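Local coordinates for protein serine protease inhibitor (PDB 3STO) that probably inhibits serine-type endopeptidases as a serpin of the blood fluke Schistosoma haematobium, at residues A[98-103]-A[250-255]. Numbering follows the deposited sequence.
Sequences NSLTSE and NTRFTF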
loop_
_atom_site.group_PDB
_atom_site.type_symbol
_atom_site.label_atom_id
_atom_site.label_comp_id
_atom_site.label_asym_id
_atom_site.label_seq_id
_atom_site.Cartn_x
_atom_site.Cartn_y
_atom_site.Cartn_z
ATOM N N ASN A 98 4.158 -11.715 -9.725
ATOM C CA ASN A 98 3.749 -12.069 -11.079
ATOM C C ASN A 98 2.309 -11.663 -11.416
ATOM O O ASN A 98 2.032 -11.181 -12.512
ATOM C CB ASN A 98 3.895 -13.570 -11.333
ATOM C CG ASN A 98 5.339 -13.993 -11.520
ATOM O OD1 ASN A 98 6.182 -13.193 -11.936
ATOM N ND2 ASN A 98 5.633 -15.261 -11.214
ATOM N N SER A 99 1.411 -11.906 -10.473
ATOM C CA SER A 99 0.012 -11.599 -10.635
ATOM C C SER A 99 -0.166 -10.108 -10.825
ATOM O O SER A 99 -0.816 -9.695 -11.762
ATOM C CB SER A 99 -0.774 -12.075 -9.433
ATOM O OG SER A 99 -2.146 -11.955 -9.682
ATOM N N LEU A 100 0.492 -9.298 -9.998
ATOM C CA LEU A 100 0.286 -7.851 -10.028
ATOM C C LEU A 100 0.975 -7.154 -11.201
ATOM O O LEU A 100 0.382 -6.266 -11.858
ATOM C CB LEU A 100 0.705 -7.216 -8.697
ATOM C CG LEU A 100 -0.203 -7.471 -7.490
ATOM C CD1 LEU A 100 0.489 -7.066 -6.172
ATOM C CD2 LEU A 100 -1.492 -6.705 -7.685
ATOM N N THR A 101 2.217 -7.546 -11.479
ATOM C CA THR A 101 2.994 -6.858 -12.519
ATOM C C THR A 101 2.604 -7.331 -13.922
ATOM O O THR A 101 3.005 -6.746 -14.907
ATOM C CB THR A 101 4.529 -7.000 -12.319
ATOM O OG1 THR A 101 4.910 -8.366 -12.509
ATOM C CG2 THR A 101 4.948 -6.550 -10.910
ATOM N N SER A 102 1.813 -8.390 -14.007
ATOM C CA SER A 102 1.311 -8.816 -15.300
ATOM C C SER A 102 0.219 -7.874 -15.839
ATOM O O SER A 102 -0.116 -7.929 -17.017
ATOM C CB SER A 102 0.760 -10.229 -15.231
ATOM O OG SER A 102 -0.419 -10.259 -14.461
ATOM N N GLU A 103 -0.326 -7.003 -14.996
ATOM C CA GLU A 103 -1.412 -6.141 -15.445
ATOM C C GLU A 103 -0.917 -4.913 -16.219
ATOM O O GLU A 103 -0.060 -4.143 -15.766
ATOM C CB GLU A 103 -2.358 -5.795 -14.292
ATOM C CG GLU A 103 -2.942 -7.040 -13.608
ATOM C CD GLU A 103 -3.916 -7.772 -14.536
ATOM O OE1 GLU A 103 -4.259 -7.217 -15.612
ATOM O OE2 GLU A 103 -4.348 -8.892 -14.183
ATOM N N ASN A 250 -8.145 -0.944 -16.648
ATOM C CA ASN A 250 -7.957 -2.349 -16.414
ATOM C C ASN A 250 -8.915 -2.728 -15.279
ATOM O O ASN A 250 -8.712 -2.367 -14.107
ATOM C CB ASN A 250 -6.479 -2.654 -16.094
ATOM C CG ASN A 250 -6.219 -4.144 -15.949
ATOM O OD1 ASN A 250 -7.116 -4.885 -15.551
ATOM N ND2 ASN A 250 -5.002 -4.590 -16.285
ATOM N N THR A 251 -9.987 -3.423 -15.618
ATOM C CA THR A 251 -11.086 -3.529 -14.675
ATOM C C THR A 251 -10.917 -4.574 -13.580
ATOM O O THR A 251 -11.840 -4.821 -12.791
ATOM C CB THR A 251 -12.431 -3.696 -15.381
ATOM O OG1 THR A 251 -12.496 -4.990 -15.992
ATOM C CG2 THR A 251 -12.620 -2.571 -16.418
ATOM N N ARG A 252 -9.741 -5.188 -13.525
ATOM C CA ARG A 252 -9.386 -6.003 -12.372
ATOM C C ARG A 252 -9.280 -5.102 -11.097
ATOM O O ARG A 252 -9.523 -5.525 -9.970
ATOM C CB ARG A 252 -8.056 -6.722 -12.657
ATOM C CG ARG A 252 -7.282 -7.047 -11.396
ATOM C CD ARG A 252 -6.121 -7.962 -11.667
ATOM N NE ARG A 252 -5.525 -8.424 -10.415
ATOM C CZ ARG A 252 -4.427 -9.169 -10.350
ATOM N NH1 ARG A 252 -3.803 -9.526 -11.465
ATOM N NH2 ARG A 252 -3.953 -9.553 -9.175
ATOM N N PHE A 253 -8.900 -3.853 -11.301
ATOM C CA PHE A 253 -8.765 -2.902 -10.226
ATOM C C PHE A 253 -9.937 -1.914 -10.219
ATOM O O PHE A 253 -10.399 -1.464 -11.274
ATOM C CB PHE A 253 -7.425 -2.170 -10.366
ATOM C CG PHE A 253 -6.253 -3.104 -10.379
ATOM C CD1 PHE A 253 -5.885 -3.787 -9.210
ATOM C CD2 PHE A 253 -5.524 -3.328 -11.554
ATOM C CE1 PHE A 253 -4.807 -4.682 -9.218
ATOM C CE2 PHE A 253 -4.468 -4.193 -11.559
ATOM C CZ PHE A 253 -4.117 -4.890 -10.390
ATOM N N THR A 254 -10.413 -1.595 -9.015
ATOM C CA THR A 254 -11.492 -0.629 -8.840
ATOM C C THR A 254 -11.222 0.283 -7.647
ATOM O O THR A 254 -10.512 -0.095 -6.715
ATOM C CB THR A 254 -12.851 -1.335 -8.711
ATOM O OG1 THR A 254 -13.872 -0.358 -8.674
ATOM C CG2 THR A 254 -12.937 -2.187 -7.456
ATOM N N PHE A 255 -11.730 1.509 -7.712
ATOM C CA PHE A 255 -11.578 2.451 -6.622
ATOM C C PHE A 255 -12.821 2.404 -5.773
ATOM O O PHE A 255 -13.888 2.732 -6.256
ATOM C CB PHE A 255 -11.390 3.847 -7.173
ATOM C CG PHE A 255 -11.067 4.871 -6.139
ATOM C CD1 PHE A 255 -9.860 4.811 -5.427
ATOM C CD2 PHE A 255 -11.911 5.954 -5.947
ATOM C CE1 PHE A 255 -9.517 5.811 -4.475
ATOM C CE2 PHE A 255 -11.596 6.955 -5.000
ATOM C CZ PHE A 255 -10.384 6.869 -4.265
#
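Glu-103 bonds two side chains of 250-255 at once, one through each carboxylate oxygen. Glu-103 OE2 makes a salt bridge of 2.8 Å to Arg-252 NH1 through the anti lone pair of OE2; the bond is nearly straight (163°) and lies in the guanidinium plane, although carboxylate and guanidinium are turned 87° apart. Glu-103 OE1 accepts Asn-250 ND2 at 2.8 Å, also on the anti side but 30° out of the carboxylate plane. Arg-252, extended from CG to NE, reaches the last turn of helix 82-101, where Arg-252 NH2 donates to Ser-99 OG at 3.0 Å and NH1 adds a weak bond to Ser-99 O, a carbonyl that also accepts Ser-102 OG. Arg-252 has a second acidic partner: its NE forms a salt bridge with Asp-387 OD1. In this serpin fold the contact ties the C-terminal end of that helix to the type I turn 250-253 leading into strand 253-260. Next to these bonds, Arg-252 CG sits over the centre of the Phe-253 ring, 3.8 Å above its plane. The ring edge takes Glu-103 CB in plane, 3.8 Å from Phe-253 CE2, while Leu-100 CD2 approaches CE1 of the same ring at 4.2 Å. Phe-194 packs edge-to-face with Phe-253.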